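Local coordinates for protein Pcdhgc3 (Mus musculus, PDB 4ZI8) that probably mediates calcium-dependent cell adhesion, here through three N-terminal extracellular cadherin domains, and may help set up specific neuronal connections in the brain, at residues B[240-245]-B[329-334]; B[23-28]-B[38-43]; B[134-139]-B[191-196]; B[117-122]-B[212-217]. One frame throughout, in Å; residues are numbered along the deposited sequence.

Interaction 1 (B[240-245]-B[329-334]); sequences RARVRE and LVEVVD
Ala241 and Val243 zip onto Leu329, Glu331 and Val333 as two parallel strands of the third cadherin domain, the first and last, in chain order, of one sheet of its beta-sandwich, with 238-244 at the sheet's edge. Five backbone hydrogen bonds join them, beginning with Ala241 N to Leu329 O at 2.8 Å and ending with Glu245 N to Val333 O, where the first strand gives way to loop. Ala241, Val243, Val330 and Val332 share one face of the sheet, and there Val243 CG2 meets Val330 CG1; Leu300, Val253 and Phe302 pack against this side.

Arg242 lies on the other face, beside Glu331. Its CB sits 3.8 Å from Val333 CG2, and its CG lies 3.6 Å from Glu331 OE1. The chain stays extended to CD, 3.7 Å from the same Glu331 OE1, and then bends (chi3 75°), which brings NE back to that oxygen at 3.2 Å in a salt bridge at the guanidinium edge. The two planes are 53° apart, and NH2 adds only a weak, 3.5 Å hydrogen bond to Glu331 OE2. Val333 CG2 sits over one face of the guanidinium, toward its rim, near CZ and NH2.

Beyond the strands, Glu245, whose OE2 accepts from Phe302 N, belongs to calcium sites that are empty in this chain. With no cation there, Glu245 OE1 and Asp334 OD1 lie 3.2 Å apart.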
loop_
_atom_site.group_PDB
_atom_site.type_symbol
_atom_site.label_atom_id
_atom_site.label_comp_id
_atom_site.label_asym_id
_atom_site.label_seq_id
_atom_site.Cartn_x
_atom_site.Cartn_y
_atom_site.Cartn_z
ATOM N N ARG B 240 25.935 35.953 -5.957
ATOM C CA ARG B 240 26.667 37.154 -5.546
ATOM C C ARG B 240 25.853 38.378 -5.881
ATOM O O ARG B 240 25.220 38.436 -6.936
ATOM C CB ARG B 240 28.032 37.267 -6.230
ATOM C CG ARG B 240 29.027 36.184 -5.854
ATOM C CD ARG B 240 30.343 36.320 -6.633
ATOM N NE ARG B 240 31.124 35.078 -6.632
ATOM C CZ ARG B 240 32.079 34.783 -5.748
ATOM N NH1 ARG B 240 32.386 35.641 -4.782
ATOM N NH2 ARG B 240 32.732 33.626 -5.830
ATOM N N ALA B 241 25.873 39.356 -4.990
ATOM C CA ALA B 241 25.198 40.615 -5.254
ATOM C C ALA B 241 25.976 41.778 -4.682
ATOM O O ALA B 241 26.596 41.674 -3.615
ATOM C CB ALA B 241 23.780 40.603 -4.689
ATOM N N ARG B 242 25.925 42.900 -5.392
ATOM C CA ARG B 242 26.457 44.146 -4.873
ATOM C C ARG B 242 25.324 45.149 -4.721
ATOM O O ARG B 242 24.592 45.439 -5.683
ATOM C CB ARG B 242 27.542 44.705 -5.791
ATOM C CG ARG B 242 28.667 43.742 -6.044
ATOM C CD ARG B 242 29.735 44.392 -6.868
ATOM N NE ARG B 242 30.521 45.324 -6.063
ATOM C CZ ARG B 242 30.944 46.505 -6.488
ATOM N NH1 ARG B 242 30.635 46.922 -7.709
ATOM N NH2 ARG B 242 31.671 47.275 -5.691
ATOM N N VAL B 243 25.190 45.676 -3.515
ATOM C CA VAL B 243 24.093 46.548 -3.174
ATOM C C VAL B 243 24.664 47.843 -2.590
ATOM O O VAL B 243 25.536 47.786 -1.702
ATOM C CB VAL B 243 23.136 45.866 -2.161
ATOM C CG1 VAL B 243 21.922 46.726 -1.927
ATOM C CG2 VAL B 243 22.690 44.512 -2.678
ATOM N N ARG B 244 24.205 48.992 -3.093
ATOM C CA ARG B 244 24.605 50.295 -2.544
ATOM C C ARG B 244 24.154 50.399 -1.101
ATOM O O ARG B 244 23.045 49.948 -0.764
ATOM C CB ARG B 244 23.999 51.448 -3.333
ATOM C CG ARG B 244 24.204 51.379 -4.823
ATOM C CD ARG B 244 23.492 52.540 -5.516
ATOM N NE ARG B 244 23.823 53.806 -4.870
ATOM C CZ ARG B 244 24.927 54.502 -5.117
ATOM N NH1 ARG B 244 25.802 54.058 -6.005
ATOM N NH2 ARG B 244 25.151 55.641 -4.475
ATOM N N GLU B 245 24.969 51.007 -0.236
ATOM C CA GLU B 245 24.609 51.003 1.193
ATOM C C GLU B 245 23.345 51.823 1.463
ATOM O O GLU B 245 22.676 51.619 2.478
ATOM C CB GLU B 245 25.775 51.499 2.087
ATOM C CG GLU B 245 26.111 52.930 1.968
ATOM C CD GLU B 245 27.094 53.400 3.041
ATOM O OE1 GLU B 245 27.901 54.272 2.687
ATOM O OE2 GLU B 245 27.062 52.932 4.219
ATOM N N LEU B 329 26.103 35.908 -1.306
ATOM C CA LEU B 329 27.097 36.857 -0.817
ATOM C C LEU B 329 26.650 38.246 -1.209
ATOM O O LEU B 329 26.630 38.574 -2.388
ATOM C CB LEU B 329 28.467 36.561 -1.403
ATOM C CG LEU B 329 29.080 35.241 -0.953
ATOM C CD1 LEU B 329 30.398 34.956 -1.681
ATOM C CD2 LEU B 329 29.305 35.315 0.536
ATOM N N VAL B 330 26.269 39.053 -0.227
ATOM C CA VAL B 330 25.834 40.431 -0.486
ATOM C C VAL B 330 26.954 41.395 -0.101
ATOM O O VAL B 330 27.256 41.578 1.084
ATOM C CB VAL B 330 24.562 40.807 0.290
ATOM C CG1 VAL B 330 24.165 42.258 0.001
ATOM C CG2 VAL B 330 23.434 39.868 -0.067
ATOM N N GLU B 331 27.585 41.960 -1.120
ATOM C CA GLU B 331 28.631 42.962 -0.941
ATOM C C GLU B 331 28.000 44.343 -0.858
ATOM O O GLU B 331 27.270 44.754 -1.752
ATOM C CB GLU B 331 29.648 42.910 -2.079
ATOM C CG GLU B 331 30.731 43.980 -1.950
ATOM C CD GLU B 331 31.673 44.032 -3.145
ATOM O OE1 GLU B 331 31.598 43.114 -3.998
ATOM O OE2 GLU B 331 32.484 44.989 -3.223
ATOM N N VAL B 332 28.256 45.036 0.238
ATOM C CA VAL B 332 27.762 46.391 0.429
ATOM C C VAL B 332 28.707 47.399 -0.217
ATOM O O VAL B 332 29.910 47.391 0.069
ATOM C CB VAL B 332 27.622 46.736 1.918
ATOM C CG1 VAL B 332 27.041 48.122 2.072
ATOM C CG2 VAL B 332 26.766 45.687 2.634
ATOM N N VAL B 333 28.160 48.268 -1.065
ATOM C CA VAL B 333 28.946 49.214 -1.828
ATOM C C VAL B 333 28.876 50.615 -1.208
ATOM O O VAL B 333 27.798 51.147 -0.932
ATOM C CB VAL B 333 28.479 49.265 -3.272
ATOM C CG1 VAL B 333 29.289 50.284 -4.031
ATOM C CG2 VAL B 333 28.610 47.885 -3.911
ATOM N N ASP B 334 30.040 51.197 -0.964
ATOM C CA ASP B 334 30.113 52.481 -0.298
ATOM C C ASP B 334 29.472 53.516 -1.202
ATOM O O ASP B 334 29.736 53.541 -2.412
ATOM C CB ASP B 334 31.569 52.818 0.019
ATOM C CG ASP B 334 31.744 54.165 0.740
ATOM O OD1 ASP B 334 30.777 54.753 1.257
ATOM O OD2 ASP B 334 32.890 54.642 0.789
ATOM O OXT ASP B 334 28.651 54.316 -0.744
#

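Interaction 2 (B[23-28]-B[38-43]); sequences IHYEIL and GNVVTD
Tyr25 OH donates a 2.7 Å hydrogen bond to Asp43 OD2, which receives it on its anti side, 26° out of the carboxylate plane. Gly38 CA lies over one face of the Tyr25 ring in a CH-pi contact, 4.1 Å from the centroid, while Val40 CG1 comes in at the ring's edge. A phenylalanine here in place of Tyr25 would probably leave Asp43 OD2 without this donor and its carboxylate freer to turn. Val40 CG1 also touches Ile23 CG2 at 3.9 Å, and Ile23 CD1 reaches Asp43 CB.

These contacts bridge the two sheets of the first cadherin domain's beta-sandwich: 24-28 belongs to one, 36-39 to the other, and the short helix 40-44 follows. Asn39 is the N-cap of that helix, its OD1 accepting from Thr42 N at 2.9 Å and weakly from Val41 N. Further out, Asn39 ND2 bonds to Thr73 O, Met76 packs on both Tyr25 and Val40, and the backbone of Tyr25 is bonded to Glu112 and Val114.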
loop_
_atom_site.group_PDB
_atom_site.type_symbol
_atom_site.label_atom_id
_atom_site.label_comp_id
_atom_site.label_asym_id
_atom_site.label_seq_id
_atom_site.Cartn_x
_atom_site.Cartn_y
_atom_site.Cartn_z
ATOM N N ILE B 23 -29.702 -49.604 -20.960
ATOM C CA ILE B 23 -29.984 -48.571 -21.937
ATOM C C ILE B 23 -29.182 -47.332 -21.501
ATOM O O ILE B 23 -29.691 -46.426 -20.844
ATOM C CB ILE B 23 -31.486 -48.257 -22.043
ATOM C CG1 ILE B 23 -32.314 -49.554 -22.140
ATOM C CG2 ILE B 23 -31.745 -47.382 -23.254
ATOM C CD1 ILE B 23 -31.872 -50.453 -23.294
ATOM N N HIS B 24 -27.909 -47.355 -21.850
ATOM C CA HIS B 24 -26.910 -46.392 -21.350
ATOM C C HIS B 24 -26.098 -45.939 -22.517
ATOM O O HIS B 24 -25.466 -46.772 -23.164
ATOM C CB HIS B 24 -25.997 -47.033 -20.311
ATOM C CG HIS B 24 -24.877 -46.146 -19.858
ATOM N ND1 HIS B 24 -24.901 -45.489 -18.645
ATOM C CD2 HIS B 24 -23.714 -45.789 -20.455
ATOM C CE1 HIS B 24 -23.792 -44.775 -18.509
ATOM N NE2 HIS B 24 -23.053 -44.946 -19.592
ATOM N N TYR B 25 -26.137 -44.646 -22.817
ATOM C CA TYR B 25 -25.406 -44.108 -23.957
ATOM C C TYR B 25 -24.557 -42.929 -23.491
ATOM O O TYR B 25 -24.832 -42.352 -22.456
ATOM C CB TYR B 25 -26.359 -43.653 -25.053
ATOM C CG TYR B 25 -27.329 -44.729 -25.501
ATOM C CD1 TYR B 25 -26.907 -45.787 -26.277
ATOM C CD2 TYR B 25 -28.657 -44.674 -25.141
ATOM C CE1 TYR B 25 -27.808 -46.778 -26.699
ATOM C CE2 TYR B 25 -29.566 -45.650 -25.557
ATOM C CZ TYR B 25 -29.135 -46.694 -26.330
ATOM O OH TYR B 25 -30.045 -47.654 -26.722
ATOM N N GLU B 26 -23.544 -42.585 -24.275
ATOM C CA GLU B 26 -22.618 -41.497 -23.937
ATOM C C GLU B 26 -22.430 -40.706 -25.192
ATOM O O GLU B 26 -22.069 -41.265 -26.224
ATOM C CB GLU B 26 -21.276 -42.036 -23.436
ATOM C CG GLU B 26 -21.430 -43.072 -22.325
ATOM C CD GLU B 26 -20.153 -43.340 -21.552
ATOM O OE1 GLU B 26 -19.048 -43.124 -22.107
ATOM O OE2 GLU B 26 -20.269 -43.772 -20.380
ATOM N N ILE B 27 -22.719 -39.411 -25.131
ATOM C CA ILE B 27 -22.582 -38.562 -26.304
ATOM C C ILE B 27 -21.921 -37.250 -25.905
ATOM O O ILE B 27 -21.946 -36.882 -24.735
ATOM C CB ILE B 27 -23.952 -38.259 -26.971
ATOM C CG1 ILE B 27 -24.855 -37.476 -26.031
ATOM C CG2 ILE B 27 -24.683 -39.571 -27.353
ATOM C CD1 ILE B 27 -26.136 -36.929 -26.758
ATOM N N LEU B 28 -21.354 -36.553 -26.880
ATOM C CA LEU B 28 -20.879 -35.198 -26.659
ATOM C C LEU B 28 -22.026 -34.237 -26.429
ATOM O O LEU B 28 -23.086 -34.354 -27.080
ATOM C CB LEU B 28 -20.066 -34.724 -27.865
ATOM C CG LEU B 28 -18.770 -35.446 -28.218
ATOM C CD1 LEU B 28 -18.126 -34.801 -29.455
ATOM C CD2 LEU B 28 -17.819 -35.453 -27.022
ATOM N N GLY B 38 -28.926 -43.887 -29.980
ATOM C CA GLY B 38 -28.861 -45.336 -29.932
ATOM C C GLY B 38 -30.204 -45.862 -30.369
ATOM O O GLY B 38 -31.105 -45.072 -30.618
ATOM N N ASN B 39 -30.332 -47.179 -30.500
ATOM C CA ASN B 39 -31.627 -47.766 -30.782
ATOM C C ASN B 39 -32.050 -48.556 -29.569
ATOM O O ASN B 39 -31.436 -49.567 -29.241
ATOM C CB ASN B 39 -31.578 -48.661 -32.024
ATOM C CG ASN B 39 -32.943 -49.055 -32.479
ATOM O OD1 ASN B 39 -33.646 -49.771 -31.777
ATOM N ND2 ASN B 39 -33.347 -48.571 -33.637
ATOM N N VAL B 40 -33.096 -48.105 -28.891
ATOM C CA VAL B 40 -33.492 -48.731 -27.643
ATOM C C VAL B 40 -34.269 -50.004 -27.899
ATOM O O VAL B 40 -34.432 -50.806 -27.006
ATOM C CB VAL B 40 -34.325 -47.781 -26.765
ATOM C CG1 VAL B 40 -33.561 -46.464 -26.581
ATOM C CG2 VAL B 40 -35.738 -47.550 -27.357
ATOM N N VAL B 41 -34.729 -50.208 -29.120
ATOM C CA VAL B 41 -35.427 -51.449 -29.408
ATOM C C VAL B 41 -34.417 -52.571 -29.603
ATOM O O VAL B 41 -34.589 -53.668 -29.063
ATOM C CB VAL B 41 -36.339 -51.325 -30.648
ATOM C CG1 VAL B 41 -36.689 -52.721 -31.226
ATOM C CG2 VAL B 41 -37.608 -50.586 -30.283
ATOM N N THR B 42 -33.374 -52.306 -30.379
ATOM C CA THR B 42 -32.322 -53.282 -30.549
ATOM C C THR B 42 -31.684 -53.674 -29.214
ATOM O O THR B 42 -31.358 -54.840 -28.974
ATOM C CB THR B 42 -31.242 -52.754 -31.467
ATOM O OG1 THR B 42 -31.832 -52.421 -32.724
ATOM C CG2 THR B 42 -30.182 -53.811 -31.675
ATOM N N ASP B 43 -31.499 -52.693 -28.356
ATOM C CA ASP B 43 -30.883 -52.941 -27.078
ATOM C C ASP B 43 -31.802 -53.483 -26.052
ATOM O O ASP B 43 -31.358 -54.043 -25.115
ATOM C CB ASP B 43 -30.210 -51.679 -26.565
ATOM C CG ASP B 43 -29.200 -51.143 -27.526
ATOM O OD1 ASP B 43 -28.799 -51.875 -28.422
ATOM O OD2 ASP B 43 -28.835 -49.980 -27.408
#

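Interaction 3 (B[134-139]-B[191-196]); sequences ISEALA and ALDWER. With CA (calcium ion), chain R; CA (calcium ion), chain Q.
Ile134, near the end of its strand, sets CG2 against Leu192 CD1 at 3.6 Å, the two side chains crossing at about a right angle. Ser135 then opens a type I turn that runs to Leu138, its OG accepting from Ala137 N in an ST turn. Glu136 carries the contact. With CG wedged between the backbone N and carbonyl carbon (chi1 56°) and the rest of the chain extended, its carboxylate spans two calcium ions, OE1 binding one at 2.3 Å and OE2 the other at 2.4 Å. Glu195 bridges the same pair, its carboxylate plane only 20° from that of Glu136, and Asp193 OD1 joins the ion held by OE1. That oxygen also accepts from Trp194 N at 2.8 Å, the donor standing well above the carboxylate plane. Asp229 and two waters complete this ion's shell; Asp226, Ala227, Asp229 and Asp262 complete the other, linking the second and third cadherin domains. Past Glu136, one water ties Leu138 O to Leu192 N and, weakly, Glu136 O. Strand 215-225 runs parallel to 130-135, its Val224 touching Glu136, Leu192 and Trp194, while Phe170 of strand 170-176 packs on Ile134 and Leu192.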
loop_
_atom_site.group_PDB
_atom_site.type_symbol
_atom_site.label_atom_id
_atom_site.label_comp_id
_atom_site.label_asym_id
_atom_site.label_seq_id
_atom_site.Cartn_x
_atom_site.Cartn_y
_atom_site.Cartn_z
ATOM N N ILE B 134 -0.304 2.037 -7.204
ATOM C CA ILE B 134 0.831 1.478 -6.495
ATOM C C ILE B 134 1.929 2.543 -6.283
ATOM O O ILE B 134 2.435 3.112 -7.244
ATOM C CB ILE B 134 1.424 0.283 -7.251
ATOM C CG1 ILE B 134 0.350 -0.773 -7.563
ATOM C CG2 ILE B 134 2.572 -0.340 -6.447
ATOM C CD1 ILE B 134 0.844 -1.848 -8.458
ATOM N N SER B 135 2.288 2.813 -5.031
ATOM C CA SER B 135 3.369 3.772 -4.732
ATOM C C SER B 135 4.691 3.311 -5.282
ATOM O O SER B 135 5.008 2.126 -5.216
ATOM C CB SER B 135 3.509 3.993 -3.229
ATOM O OG SER B 135 4.670 4.780 -2.928
ATOM N N GLU B 136 5.496 4.242 -5.795
ATOM C CA GLU B 136 6.811 3.881 -6.299
ATOM C C GLU B 136 7.711 3.500 -5.142
ATOM O O GLU B 136 8.808 2.993 -5.354
ATOM C CB GLU B 136 7.459 5.020 -7.095
ATOM C CG GLU B 136 7.574 6.326 -6.317
ATOM C CD GLU B 136 8.355 7.383 -7.068
ATOM O OE1 GLU B 136 9.171 7.043 -7.956
ATOM O OE2 GLU B 136 8.129 8.555 -6.780
ATOM N N ALA B 137 7.249 3.748 -3.922
ATOM C CA ALA B 137 8.040 3.451 -2.734
ATOM C C ALA B 137 7.831 2.024 -2.228
ATOM O O ALA B 137 8.423 1.642 -1.220
ATOM C CB ALA B 137 7.708 4.446 -1.633
ATOM N N LEU B 138 6.994 1.235 -2.895
ATOM C CA LEU B 138 6.739 -0.140 -2.435
ATOM C C LEU B 138 7.912 -1.045 -2.782
ATOM O O LEU B 138 8.551 -0.882 -3.818
ATOM C CB LEU B 138 5.458 -0.711 -3.029
ATOM C CG LEU B 138 4.151 -0.076 -2.545
ATOM C CD1 LEU B 138 2.987 -1.076 -2.603
ATOM C CD2 LEU B 138 4.283 0.533 -1.170
ATOM N N ALA B 139 8.203 -1.992 -1.909
ATOM C CA ALA B 139 9.385 -2.804 -2.109
ATOM C C ALA B 139 9.110 -3.937 -3.073
ATOM O O ALA B 139 8.037 -4.534 -3.059
ATOM C CB ALA B 139 9.894 -3.350 -0.780
ATOM N N ALA B 191 11.499 -2.098 -8.680
ATOM C CA ALA B 191 10.807 -0.916 -8.164
ATOM C C ALA B 191 10.197 -0.069 -9.267
ATOM O O ALA B 191 10.799 0.087 -10.338
ATOM C CB ALA B 191 11.758 -0.075 -7.359
ATOM N N LEU B 192 8.996 0.450 -9.015
ATOM C CA LEU B 192 8.389 1.433 -9.903
ATOM C C LEU B 192 9.095 2.766 -9.703
ATOM O O LEU B 192 9.742 2.983 -8.677
ATOM C CB LEU B 192 6.896 1.590 -9.628
ATOM C CG LEU B 192 6.058 0.325 -9.764
ATOM C CD1 LEU B 192 4.648 0.598 -9.271
ATOM C CD2 LEU B 192 6.051 -0.131 -11.215
ATOM N N ASP B 193 8.943 3.666 -10.671
ATOM C CA ASP B 193 9.580 4.968 -10.609
ATOM C C ASP B 193 8.680 5.977 -11.287
ATOM O O ASP B 193 8.613 6.014 -12.502
ATOM C CB ASP B 193 10.950 4.953 -11.269
ATOM C CG ASP B 193 11.661 6.303 -11.169
ATOM O OD1 ASP B 193 11.181 7.202 -10.450
ATOM O OD2 ASP B 193 12.716 6.475 -11.800
ATOM N N TRP B 194 7.987 6.803 -10.490
ATOM C CA TRP B 194 7.014 7.756 -11.019
ATOM C C TRP B 194 7.652 8.740 -11.979
ATOM O O TRP B 194 7.018 9.135 -12.978
ATOM C CB TRP B 194 6.321 8.543 -9.894
ATOM C CG TRP B 194 5.234 9.451 -10.424
ATOM C CD1 TRP B 194 3.892 9.166 -10.522
ATOM C CD2 TRP B 194 5.401 10.777 -10.945
ATOM N NE1 TRP B 194 3.222 10.240 -11.067
ATOM C CE2 TRP B 194 4.124 11.233 -11.343
ATOM C CE3 TRP B 194 6.509 11.616 -11.127
ATOM C CZ2 TRP B 194 3.920 12.492 -11.893
ATOM C CZ3 TRP B 194 6.307 12.875 -11.669
ATOM C CH2 TRP B 194 5.015 13.293 -12.060
ATOM N N GLU B 195 8.888 9.121 -11.666
ATOM C CA GLU B 195 9.587 10.120 -12.453
ATOM C C GLU B 195 9.865 9.614 -13.854
ATOM O O GLU B 195 9.951 10.405 -14.778
ATOM C CB GLU B 195 10.896 10.543 -11.778
ATOM C CG GLU B 195 10.720 11.540 -10.630
ATOM C CD GLU B 195 10.158 10.909 -9.368
ATOM O OE1 GLU B 195 10.366 9.700 -9.174
ATOM O OE2 GLU B 195 9.509 11.614 -8.560
ATOM N N ARG B 196 10.000 8.301 -14.011
ATOM C CA ARG B 196 10.384 7.735 -15.290
ATOM C C ARG B 196 9.157 7.199 -16.053
ATOM O O ARG B 196 8.961 7.502 -17.220
ATOM C CB ARG B 196 11.438 6.649 -15.070
ATOM C CG ARG B 196 11.716 5.760 -16.281
ATOM C CD ARG B 196 12.735 4.661 -15.945
ATOM N NE ARG B 196 12.979 3.759 -17.074
ATOM C CZ ARG B 196 12.459 2.537 -17.196
ATOM N NH1 ARG B 196 11.666 2.049 -16.248
ATOM N NH2 ARG B 196 12.739 1.794 -18.265
HETATM CA CA CA R . 11.298 7.936 -8.287
HETATM CA CA CA Q . 8.974 10.787 -6.791
HETATM O O HOH W 1 7.921 0.396 -6.566
HETATM O O HOH W 2 12.632 6.137 -8.171
HETATM O O HOH W 3 13.308 9.299 -8.574
#

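Interaction 4 (B[117-122]-B[212-217]); sequences DINDNN and PARSAT. With CA (calcium ion), chain O; CA (calcium ion), chain N; CA (calcium ion), chain P.
The calcium-binding linker between the first and second cadherin domains, 117-122, is gripped here from the second domain by Arg214. Arg214 CB points at the linker, and a bend at chi3 (66°) lays the guanidinium over the backbone of Asp120 to Asn122, with Asn121 C above one face. NE and NH1 both hold Asn122 OD1 (2.8 and 3.1 Å), side-on and close to the guanidinium plane. They come from the same face of the amide, off its lone pairs. NH2 reaches round to Asn119 O at 2.9 Å, in the carbonyl plane and on a lone pair. A leucine in place of Arg214 would probably leave Asn119 O and Asn122 OD1 without these donors and let the linker shift more easily. The Asn119 amide slides past the arginine, ND2 3.3 Å from Arg214 CD, and a water joins ND2 to Pro212 O.

Asn119 OD1 and Asn121 O bind the same calcium ion, each at 2.3 Å, a site completed by Asp151, Asp153, Asn157 and Asp208. Asp117, Ile118 and Asp120 serve a second ion, and Asp120 OD2 a third. Three calcium ions at a domain junction, sharing ligands from a DxNDN linker, are the hallmark of cadherin repeats.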
loop_
_atom_site.group_PDB
_atom_site.type_symbol
_atom_site.label_atom_id
_atom_site.label_comp_id
_atom_site.label_asym_id
_atom_site.label_seq_id
_atom_site.Cartn_x
_atom_site.Cartn_y
_atom_site.Cartn_z
ATOM N N ASP B 117 -18.301 -33.376 -21.868
ATOM C CA ASP B 117 -17.869 -31.978 -22.042
ATOM C C ASP B 117 -17.183 -31.733 -23.341
ATOM O O ASP B 117 -16.362 -32.530 -23.754
ATOM C CB ASP B 117 -16.915 -31.569 -20.914
ATOM C CG ASP B 117 -16.656 -30.069 -20.880
ATOM O OD1 ASP B 117 -17.611 -29.281 -21.050
ATOM O OD2 ASP B 117 -15.498 -29.659 -20.648
ATOM N N ILE B 118 -17.489 -30.616 -24.001
ATOM C CA ILE B 118 -16.607 -30.153 -25.057
ATOM C C ILE B 118 -16.119 -28.763 -24.657
ATOM O O ILE B 118 -16.725 -28.077 -23.808
ATOM C CB ILE B 118 -17.290 -30.129 -26.483
ATOM C CG1 ILE B 118 -18.329 -29.024 -26.564
ATOM C CG2 ILE B 118 -17.937 -31.520 -26.819
ATOM C CD1 ILE B 118 -19.082 -28.953 -27.913
ATOM N N ASN B 119 -15.011 -28.354 -25.239
ATOM C CA ASN B 119 -14.448 -27.054 -24.889
ATOM C C ASN B 119 -15.106 -25.914 -25.645
ATOM O O ASN B 119 -14.428 -25.205 -26.437
ATOM C CB ASN B 119 -12.935 -27.009 -25.123
ATOM C CG ASN B 119 -12.288 -25.838 -24.364
ATOM O OD1 ASN B 119 -12.843 -25.369 -23.369
ATOM N ND2 ASN B 119 -11.164 -25.331 -24.855
ATOM N N ASP B 120 -16.404 -25.706 -25.381
ATOM C CA ASP B 120 -17.180 -24.659 -26.044
ATOM C C ASP B 120 -17.215 -23.343 -25.265
ATOM O O ASP B 120 -17.928 -22.413 -25.668
ATOM C CB ASP B 120 -18.623 -25.131 -26.316
ATOM C CG ASP B 120 -19.308 -25.771 -25.098
ATOM O OD1 ASP B 120 -18.637 -26.099 -24.100
ATOM O OD2 ASP B 120 -20.544 -26.028 -25.165
ATOM N N ASN B 121 -16.425 -23.218 -24.199
ATOM C CA ASN B 121 -16.329 -21.915 -23.502
ATOM C C ASN B 121 -14.903 -21.388 -23.298
ATOM O O ASN B 121 -13.974 -22.153 -22.909
ATOM C CB ASN B 121 -17.017 -22.011 -22.137
ATOM C CG ASN B 121 -18.500 -22.333 -22.241
ATOM O OD1 ASN B 121 -19.344 -21.423 -22.289
ATOM N ND2 ASN B 121 -18.836 -23.633 -22.275
ATOM N N ASN B 122 -14.739 -20.095 -23.573
ATOM C CA ASN B 122 -13.576 -19.309 -23.125
ATOM C C ASN B 122 -13.602 -19.143 -21.627
ATOM O O ASN B 122 -14.676 -19.107 -21.039
ATOM C CB ASN B 122 -13.574 -17.903 -23.720
ATOM C CG ASN B 122 -13.536 -17.884 -25.215
ATOM O OD1 ASN B 122 -12.917 -18.723 -25.846
ATOM N ND2 ASN B 122 -14.177 -16.872 -25.801
ATOM N N PRO B 212 -6.989 -25.931 -29.482
ATOM C CA PRO B 212 -6.110 -24.951 -28.850
ATOM C C PRO B 212 -6.669 -24.444 -27.542
ATOM O O PRO B 212 -7.846 -24.659 -27.231
ATOM C CB PRO B 212 -6.070 -23.816 -29.861
ATOM C CG PRO B 212 -7.441 -23.865 -30.475
ATOM C CD PRO B 212 -7.805 -25.324 -30.548
ATOM N N ALA B 213 -5.821 -23.770 -26.781
ATOM C CA ALA B 213 -6.246 -23.178 -25.539
ATOM C C ALA B 213 -7.166 -22.011 -25.872
ATOM O O ALA B 213 -6.843 -21.206 -26.752
ATOM C CB ALA B 213 -5.039 -22.702 -24.738
ATOM N N ARG B 214 -8.287 -21.896 -25.178
ATOM C CA ARG B 214 -9.134 -20.736 -25.334
ATOM C C ARG B 214 -8.733 -19.758 -24.262
ATOM O O ARG B 214 -8.209 -20.153 -23.239
ATOM C CB ARG B 214 -10.610 -21.102 -25.216
ATOM C CG ARG B 214 -10.995 -22.178 -26.247
ATOM C CD ARG B 214 -12.477 -22.563 -26.202
ATOM N NE ARG B 214 -13.255 -21.414 -26.605
ATOM C CZ ARG B 214 -14.385 -21.467 -27.292
ATOM N NH1 ARG B 214 -14.979 -20.322 -27.581
ATOM N NH2 ARG B 214 -14.916 -22.638 -27.668
ATOM N N SER B 215 -9.000 -18.490 -24.481
ATOM C CA SER B 215 -8.480 -17.490 -23.563
ATOM C C SER B 215 -9.406 -16.303 -23.372
ATOM O O SER B 215 -10.346 -16.090 -24.129
ATOM C CB SER B 215 -7.115 -17.016 -24.053
ATOM O OG SER B 215 -7.197 -16.413 -25.342
ATOM N N ALA B 216 -9.136 -15.535 -22.317
ATOM C CA ALA B 216 -9.754 -14.244 -22.087
ATOM C C ALA B 216 -8.625 -13.301 -21.661
ATOM O O ALA B 216 -7.603 -13.757 -21.148
ATOM C CB ALA B 216 -10.831 -14.323 -21.000
ATOM N N THR B 217 -8.838 -12.005 -21.843
ATOM C CA THR B 217 -7.869 -11.007 -21.413
ATOM C C THR B 217 -8.461 -10.008 -20.439
ATOM O O THR B 217 -9.664 -9.677 -20.484
ATOM C CB THR B 217 -7.301 -10.246 -22.599
ATOM O OG1 THR B 217 -8.380 -9.781 -23.411
ATOM C CG2 THR B 217 -6.425 -11.154 -23.426
HETATM CA CA CA O . -18.397 -27.506 -22.271
HETATM CA CA CA N . -12.982 -23.819 -21.686
HETATM CA CA CA P . -21.997 -26.179 -23.486
HETATM O O HOH W 4 -10.383 -25.796 -27.629
HETATM O O HOH W 5 -21.896 -23.770 -23.523
HETATM O O HOH W 6 -10.439 -18.095 -27.446
#

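How the interactions relate
From the N terminus, interaction 2 comes first, closing a short loop within the first cadherin domain and tying its two sheets together. The end of strand 24-28 lies beside the linker, where Leu28 CD2 touches Ile118 CG2 of interaction 4 at 3.9 Å. Interaction 4 closes a long loop from that linker to the start of strand 215-225; interaction 3 falls within this loop, pairing the end of strand 130-135 with the loop 191-196 at the other end of the second domain, nearest atoms about 17 Å away. Interaction 1 follows in series, joining strand 238-244 to the last strand, 324-333, in one sheet of the third domain. Its centre is about 109 Å from that of interaction 2.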